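Local coordinates for viral structural protein 4 (Bombyx mori cytoplasmic polyhedrosis virus, PDB 6TZ0) that binds GTP through a nucleotide-binding domain and accompanies the viral RNA-dependent RNA polymerase inside the virus, probably serving its transcription, at residues 349-357 with 527-538; 460-469 with 490-498. One frame throughout, in Å; residues are numbered along the deposited sequence.

Interaction 1. Residues 349-357 with 527-538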
# COMPACT_ATOMS: atom_id res chain seq x y z
N LEU B 349 -21.26 18.91 7.93
CA LEU B 349 -20.55 19.66 6.90
C LEU B 349 -19.67 20.70 7.57
O LEU B 349 -20.16 21.55 8.31
CB LEU B 349 -21.52 20.35 5.95
CG LEU B 349 -20.88 21.09 4.78
CD1 LEU B 349 -20.23 20.10 3.85
CD2 LEU B 349 -21.88 21.96 4.05
N VAL B 350 -18.36 20.62 7.32
CA VAL B 350 -17.42 21.61 7.82
C VAL B 350 -17.19 22.64 6.73
O VAL B 350 -16.81 22.29 5.60
CB VAL B 350 -16.10 20.96 8.26
CG1 VAL B 350 -15.13 22.03 8.73
CG2 VAL B 350 -16.36 19.99 9.37
N VAL B 351 -17.41 23.91 7.05
CA VAL B 351 -17.28 25.01 6.10
C VAL B 351 -16.21 25.96 6.62
O VAL B 351 -16.39 26.59 7.67
CB VAL B 351 -18.60 25.75 5.90
CG1 VAL B 351 -18.41 26.92 4.96
CG2 VAL B 351 -19.65 24.81 5.35
N TYR B 352 -15.10 26.07 5.90
CA TYR B 352 -14.06 27.03 6.22
C TYR B 352 -14.24 28.30 5.42
O TYR B 352 -14.67 28.27 4.26
CB TYR B 352 -12.67 26.47 5.95
CG TYR B 352 -12.28 25.32 6.83
CD1 TYR B 352 -11.98 25.54 8.16
CD2 TYR B 352 -12.17 24.04 6.33
CE1 TYR B 352 -11.62 24.51 8.97
CE2 TYR B 352 -11.79 23.00 7.13
CZ TYR B 352 -11.52 23.24 8.46
OH TYR B 352 -11.14 22.22 9.28
N ALA B 353 -13.90 29.42 6.04
CA ALA B 353 -13.99 30.72 5.38
C ALA B 353 -13.03 31.68 6.06
O ALA B 353 -12.63 31.47 7.20
CB ALA B 353 -15.42 31.27 5.44
N GLU B 354 -12.67 32.73 5.33
CA GLU B 354 -11.87 33.78 5.94
C GLU B 354 -12.71 34.60 6.90
O GLU B 354 -13.92 34.77 6.73
CB GLU B 354 -11.26 34.69 4.88
CG GLU B 354 -10.12 34.07 4.09
CD GLU B 354 -9.49 35.05 3.12
OE1 GLU B 354 -10.01 36.17 2.98
OE2 GLU B 354 -8.47 34.70 2.48
N LYS B 355 -12.05 35.09 7.93
CA LYS B 355 -12.68 35.86 8.99
C LYS B 355 -13.06 37.23 8.43
O LYS B 355 -12.20 38.10 8.28
CB LYS B 355 -11.73 35.97 10.17
CG LYS B 355 -12.31 36.59 11.40
CD LYS B 355 -11.34 36.50 12.54
CE LYS B 355 -11.90 37.19 13.74
NZ LYS B 355 -13.15 36.53 14.18
N GLY B 356 -14.33 37.41 8.11
CA GLY B 356 -14.78 38.65 7.53
C GLY B 356 -15.62 38.45 6.29
O GLY B 356 -16.01 39.42 5.63
N ALA B 357 -15.91 37.20 5.96
CA ALA B 357 -16.60 36.85 4.73
C ALA B 357 -18.11 36.93 4.84
O ALA B 357 -18.79 36.87 3.81
CB ALA B 357 -16.19 35.45 4.29
N GLN B 527 -9.47 42.09 15.41
CA GLN B 527 -10.17 41.42 14.33
C GLN B 527 -9.30 41.30 13.09
O GLN B 527 -9.25 40.24 12.46
CB GLN B 527 -11.46 42.16 14.03
CG GLN B 527 -12.47 42.10 15.14
CD GLN B 527 -13.03 40.72 15.33
OE1 GLN B 527 -13.34 40.03 14.36
NE2 GLN B 527 -13.13 40.28 16.57
N LEU B 528 -8.59 42.38 12.74
CA LEU B 528 -7.69 42.33 11.59
C LEU B 528 -6.49 41.42 11.86
O LEU B 528 -6.04 40.69 10.96
CB LEU B 528 -7.23 43.74 11.25
CG LEU B 528 -6.36 43.90 10.01
CD1 LEU B 528 -7.10 43.44 8.78
CD2 LEU B 528 -5.96 45.34 9.88
N PHE B 529 -6.00 41.42 13.10
CA PHE B 529 -4.89 40.55 13.47
C PHE B 529 -5.28 39.08 13.40
O PHE B 529 -4.52 38.24 12.89
CB PHE B 529 -4.41 40.92 14.87
CG PHE B 529 -3.26 40.11 15.37
CD1 PHE B 529 -2.00 40.25 14.81
CD2 PHE B 529 -3.42 39.22 16.41
CE1 PHE B 529 -0.94 39.50 15.26
CE2 PHE B 529 -2.36 38.47 16.87
CZ PHE B 529 -1.12 38.61 16.30
N LEU B 530 -6.49 38.75 13.87
CA LEU B 530 -6.95 37.37 13.79
C LEU B 530 -7.27 36.95 12.37
O LEU B 530 -7.06 35.79 12.02
CB LEU B 530 -8.17 37.17 14.68
CG LEU B 530 -7.84 37.18 16.16
CD1 LEU B 530 -9.09 37.07 17.00
CD2 LEU B 530 -6.90 36.04 16.46
N ARG B 531 -7.77 37.88 11.54
CA ARG B 531 -7.95 37.60 10.12
C ARG B 531 -6.63 37.21 9.47
O ARG B 531 -6.57 36.24 8.71
CB ARG B 531 -8.58 38.81 9.41
CG ARG B 531 -8.90 38.59 7.92
CD ARG B 531 -7.81 39.13 6.98
NE ARG B 531 -8.01 38.69 5.61
CZ ARG B 531 -7.04 38.67 4.70
NH1 ARG B 531 -5.81 39.03 5.03
NH2 ARG B 531 -7.29 38.25 3.47
N ASP B 532 -5.57 37.97 9.75
CA ASP B 532 -4.29 37.69 9.09
C ASP B 532 -3.65 36.41 9.63
O ASP B 532 -3.05 35.65 8.86
CB ASP B 532 -3.36 38.88 9.24
CG ASP B 532 -3.73 40.02 8.34
OD1 ASP B 532 -4.27 39.77 7.25
OD2 ASP B 532 -3.46 41.18 8.72
N THR B 533 -3.81 36.13 10.92
CA THR B 533 -3.33 34.87 11.49
C THR B 533 -4.05 33.67 10.89
O THR B 533 -3.42 32.68 10.48
CB THR B 533 -3.51 34.89 13.01
OG1 THR B 533 -2.83 36.02 13.56
CG2 THR B 533 -2.96 33.63 13.64
N TYR B 534 -5.38 33.74 10.82
CA TYR B 534 -6.15 32.64 10.27
C TYR B 534 -5.91 32.47 8.78
O TYR B 534 -5.92 31.33 8.29
CB TYR B 534 -7.64 32.86 10.53
CG TYR B 534 -8.04 32.78 11.98
CD1 TYR B 534 -7.27 32.10 12.91
CD2 TYR B 534 -9.18 33.43 12.43
CE1 TYR B 534 -7.63 32.05 14.23
CE2 TYR B 534 -9.55 33.39 13.75
CZ TYR B 534 -8.78 32.70 14.64
OH TYR B 534 -9.15 32.66 15.96
N TYR B 535 -5.68 33.57 8.06
CA TYR B 535 -5.27 33.48 6.66
C TYR B 535 -3.94 32.77 6.51
O TYR B 535 -3.75 31.96 5.61
CB TYR B 535 -5.21 34.87 6.04
CG TYR B 535 -4.66 34.86 4.63
CD1 TYR B 535 -5.43 34.40 3.58
CD2 TYR B 535 -3.37 35.30 4.36
CE1 TYR B 535 -4.93 34.38 2.30
CE2 TYR B 535 -2.87 35.28 3.09
CZ TYR B 535 -3.65 34.82 2.06
OH TYR B 535 -3.16 34.79 0.78
N ARG B 536 -2.99 33.07 7.41
CA ARG B 536 -1.71 32.39 7.40
C ARG B 536 -1.84 30.91 7.76
O ARG B 536 -0.96 30.12 7.42
CB ARG B 536 -0.75 33.13 8.35
CG ARG B 536 0.70 32.66 8.41
CD ARG B 536 1.56 33.64 9.17
NE ARG B 536 2.94 33.21 9.31
CZ ARG B 536 3.42 32.60 10.39
NH1 ARG B 536 2.63 32.37 11.42
NH2 ARG B 536 4.68 32.22 10.44
N LEU B 537 -2.93 30.51 8.41
CA LEU B 537 -3.14 29.10 8.67
C LEU B 537 -4.15 28.42 7.75
O LEU B 537 -4.37 27.22 7.89
CB LEU B 537 -3.58 28.91 10.12
CG LEU B 537 -2.57 29.20 11.20
CD1 LEU B 537 -3.28 29.10 12.51
CD2 LEU B 537 -1.43 28.21 11.11
N LEU B 538 -4.77 29.14 6.81
CA LEU B 538 -5.80 28.58 5.94
C LEU B 538 -5.45 28.80 4.47
O LEU B 538 -5.73 29.87 3.92
CB LEU B 538 -7.17 29.17 6.24
CG LEU B 538 -8.42 28.75 5.46
CD1 LEU B 538 -8.78 27.30 5.70
CD2 LEU B 538 -9.60 29.63 5.79
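Lys-355 sets CG trans to its own backbone N (chi1 -173°) and stays extended to CE, laying its aliphatic chain on helix 524-537; a bend at chi4 turns only NZ. CD rests 3.8 Å from Tyr-534 CD2, while CE lies 3.8 Å from Leu-530 CB and 3.2 Å from Gln-527 OE1, the lysine and Gln-527 chains crossing at about a right angle. Glu-354 extends beyond CG to the helix flank, where its OE1 takes a weak, salt-bridging hydrogen bond from Arg-531 NH2 at 3.5 Å. Carboxylate and guanidinium stand almost perpendicular, 89° apart, with OE1 at the edge of the arginine. Thr-513 also binds Glu-354 OE1, and Asp-532 OD1 takes Arg-531 NH1 in the guanidinium plane, extending the ionic network. Leu-538 CD1 is 4.0 Å from Tyr-352 CB.

Lys-355 and Gly-356 belong to GTP sites observed in this protein, and the strand-to-loop passage is consistent with a P-loop (Walker A) start. Strand 347-353 runs between strands 484-489 and 504-507 of the parallel sheet; helix 513-518 touches Lys-355 and Gln-527, and helix 442-457 packs against the C-terminal part of helix 524-537.

Interaction 2. Residues 460-469 with 490-498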
# COMPACT_ATOMS: atom_id res chain seq x y z
N LEU B 460 -5.46 22.44 20.72
CA LEU B 460 -5.64 21.43 19.69
C LEU B 460 -4.70 20.24 19.89
O LEU B 460 -4.77 19.29 19.11
CB LEU B 460 -5.40 22.02 18.30
CG LEU B 460 -6.46 22.86 17.58
CD1 LEU B 460 -6.58 24.26 18.15
CD2 LEU B 460 -6.14 22.93 16.11
N GLU B 461 -3.85 20.28 20.90
CA GLU B 461 -2.73 19.36 21.00
C GLU B 461 -3.11 18.05 21.67
O GLU B 461 -2.50 17.01 21.38
CB GLU B 461 -1.60 20.04 21.78
CG GLU B 461 -0.27 19.34 21.75
CD GLU B 461 0.80 20.10 22.50
OE1 GLU B 461 0.46 21.15 23.09
OE2 GLU B 461 1.96 19.66 22.49
N ASN B 462 -4.10 18.07 22.55
CA ASN B 462 -4.46 16.90 23.34
C ASN B 462 -5.97 16.70 23.41
O ASN B 462 -6.72 17.37 22.70
CB ASN B 462 -3.86 17.02 24.74
CG ASN B 462 -4.19 18.35 25.41
OD1 ASN B 462 -4.96 19.16 24.90
ND2 ASN B 462 -3.56 18.59 26.55
N ALA B 463 -6.42 15.78 24.26
CA ALA B 463 -7.85 15.58 24.52
C ALA B 463 -8.04 15.69 26.03
O ALA B 463 -8.11 14.69 26.74
CB ALA B 463 -8.33 14.25 23.98
N ASP B 464 -8.15 16.92 26.51
CA ASP B 464 -8.52 17.19 27.89
C ASP B 464 -9.99 17.57 27.91
O ASP B 464 -10.66 17.58 26.87
CB ASP B 464 -7.63 18.29 28.47
CG ASP B 464 -6.20 17.84 28.64
OD1 ASP B 464 -5.97 16.63 28.84
OD2 ASP B 464 -5.30 18.70 28.60
N THR B 465 -10.52 17.87 29.09
CA THR B 465 -11.94 18.18 29.17
C THR B 465 -12.28 19.55 28.60
O THR B 465 -13.41 19.76 28.16
CB THR B 465 -12.43 18.07 30.62
OG1 THR B 465 -13.82 18.43 30.68
CG2 THR B 465 -11.63 18.96 31.54
N HIS B 466 -11.32 20.47 28.54
CA HIS B 466 -11.55 21.77 27.93
C HIS B 466 -10.93 21.86 26.54
O HIS B 466 -10.87 22.95 25.97
CB HIS B 466 -10.99 22.88 28.81
CG HIS B 466 -11.65 22.96 30.15
ND1 HIS B 466 -11.16 22.30 31.25
CD2 HIS B 466 -12.78 23.58 30.55
CE1 HIS B 466 -11.95 22.53 32.29
NE2 HIS B 466 -12.94 23.31 31.89
N SER B 467 -10.47 20.74 26.01
CA SER B 467 -9.88 20.70 24.68
C SER B 467 -10.95 20.93 23.63
O SER B 467 -12.15 20.75 23.86
CB SER B 467 -9.21 19.36 24.43
OG SER B 467 -8.63 19.32 23.15
N GLU B 468 -10.51 21.35 22.45
CA GLU B 468 -11.45 21.64 21.38
C GLU B 468 -11.93 20.36 20.71
O GLU B 468 -13.10 20.28 20.30
CB GLU B 468 -10.79 22.58 20.38
CG GLU B 468 -11.72 23.16 19.34
CD GLU B 468 -11.03 24.17 18.45
OE1 GLU B 468 -9.84 24.45 18.67
OE2 GLU B 468 -11.68 24.68 17.51
N ARG B 469 -11.06 19.35 20.64
CA ARG B 469 -11.43 18.05 20.11
C ARG B 469 -12.51 17.39 20.98
O ARG B 469 -13.51 16.88 20.46
CB ARG B 469 -10.17 17.19 20.00
CG ARG B 469 -10.30 15.81 19.36
CD ARG B 469 -10.29 14.76 20.43
NE ARG B 469 -10.35 13.39 19.96
CZ ARG B 469 -9.29 12.61 19.75
NH1 ARG B 469 -8.08 13.09 19.98
NH2 ARG B 469 -9.45 11.36 19.34
N HIS B 490 -12.04 28.16 11.27
CA HIS B 490 -11.17 29.24 10.82
C HIS B 490 -9.94 28.78 10.05
O HIS B 490 -9.44 29.56 9.24
CB HIS B 490 -10.69 30.10 11.99
CG HIS B 490 -11.74 31.00 12.56
ND1 HIS B 490 -12.32 30.78 13.79
CD2 HIS B 490 -12.33 32.10 12.05
CE1 HIS B 490 -13.19 31.75 14.03
NE2 HIS B 490 -13.23 32.55 12.98
N PHE B 491 -9.45 27.57 10.26
CA PHE B 491 -8.21 27.16 9.63
C PHE B 491 -8.11 25.64 9.56
O PHE B 491 -8.78 24.93 10.32
CB PHE B 491 -6.99 27.76 10.34
CG PHE B 491 -6.92 27.50 11.82
CD1 PHE B 491 -7.51 28.38 12.71
CD2 PHE B 491 -6.24 26.41 12.31
CE1 PHE B 491 -7.45 28.16 14.06
CE2 PHE B 491 -6.17 26.19 13.67
CZ PHE B 491 -6.77 27.06 14.54
N ASN B 492 -7.26 25.16 8.66
CA ASN B 492 -7.24 23.75 8.29
C ASN B 492 -6.66 22.84 9.36
O ASN B 492 -6.78 21.62 9.23
CB ASN B 492 -6.43 23.53 7.01
CG ASN B 492 -7.09 24.13 5.80
OD1 ASN B 492 -6.50 24.97 5.13
ND2 ASN B 492 -8.31 23.72 5.53
N ALA B 493 -6.04 23.37 10.41
CA ALA B 493 -5.54 22.50 11.46
C ALA B 493 -6.65 21.98 12.35
O ALA B 493 -6.42 21.06 13.14
CB ALA B 493 -4.50 23.22 12.31
N GLN B 494 -7.85 22.53 12.24
CA GLN B 494 -9.02 22.02 12.94
C GLN B 494 -9.63 20.81 12.26
O GLN B 494 -10.63 20.28 12.76
CB GLN B 494 -10.05 23.14 13.06
CG GLN B 494 -9.58 24.26 13.94
CD GLN B 494 -10.53 25.42 13.96
OE1 GLN B 494 -11.51 25.44 13.24
NE2 GLN B 494 -10.23 26.40 14.80
N ASP B 495 -9.06 20.34 11.15
CA ASP B 495 -9.52 19.11 10.52
C ASP B 495 -9.30 17.90 11.40
O ASP B 495 -10.05 16.92 11.31
CB ASP B 495 -8.80 18.91 9.19
CG ASP B 495 -9.23 19.90 8.14
OD1 ASP B 495 -10.40 20.33 8.19
OD2 ASP B 495 -8.41 20.24 7.27
N ALA B 496 -8.28 17.93 12.25
CA ALA B 496 -8.05 16.89 13.24
C ALA B 496 -8.90 17.06 14.49
O ALA B 496 -8.83 16.23 15.39
CB ALA B 496 -6.57 16.86 13.62
N THR B 497 -9.70 18.10 14.55
CA THR B 497 -10.36 18.51 15.78
C THR B 497 -11.87 18.61 15.67
O THR B 497 -12.57 18.15 16.58
CB THR B 497 -9.74 19.85 16.19
OG1 THR B 497 -8.35 19.66 16.46
CG2 THR B 497 -10.39 20.39 17.41
N ILE B 498 -12.39 19.18 14.58
CA ILE B 498 -13.83 19.16 14.32
C ILE B 498 -14.23 17.71 14.07
O ILE B 498 -13.40 16.88 13.65
CB ILE B 498 -14.20 20.06 13.12
CG1 ILE B 498 -13.57 21.44 13.25
CG2 ILE B 498 -15.69 20.31 13.02
CD1 ILE B 498 -14.03 22.23 14.41
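Apolar packing carries most of this contact, and Leu-460 and Thr-497 do the greater part of it. One methyl of Leu-460, CD2, rests against the short 3-10 turn at 492-494: it lies 4.1 Å from Ala-493 CB and 3.5 Å from Ala-493 O, and Phe-491 CE2 is also at its side. The phenylalanine sets its CG between the backbone N and the carbonyl carbon (chi1 54°), and its ring is backed on one face by Gln-494 CG, with Ala-493 CB at its edge. Thr-497 turns its two branches to different partners. OG1 faces Leu-460 CG, whereas CG2, trans to the backbone N, reaches the first turn of helix 468-476, 3.6 Å from Glu-468 CG and 3.5 Å from Arg-469 N.

Residues 490-498 lie in the loop leaving strand 484-489 of the parallel sheet on its way to strand 504-507. Residues 460-469 lead into helix 468-476 through a type I beta turn from Asp-464 to Ser-467, whose last residue is also the N-cap. Its OG accepts a weak capping bond from Arg-469 N and donates to Asn-462 O at 2.8 Å, tying the turn to the helix start.

Polar approaches between the segments are looser. Glu-468 OE2 comes within 3.5 Å of Gln-494 NE2, the extended chains crossing at about a right angle with carboxylate and amide planes 75° apart. Gln-494 OE1 accepts a weak bond from His-490 N, within its own loop. Against the neighbouring polymerase chain, Ala-493 packs on Leu-365 of that subunit, and Arg-469 makes a long, weak ion pair with its Asp-354.

The centres of interactions 1 and 2 lie about 16 Å apart, on the same side of the chain's centre, and both belong to the domain built on the parallel sheet. Along the sequence, both segments of interaction 2 fall between strand 347-353 and helix 524-537. Residues 490-498 are part of the connection between the two strands flanking 347-353, and the contacts meet there: the ring of Tyr-534 stacks on that of His-490, and Leu-538 packs on Asn-492. Interaction 1 holds residues of the GTP sites, and both contacts border the polymerase chain, so the GTP-binding region and the polymerase interface lie close together in this domain.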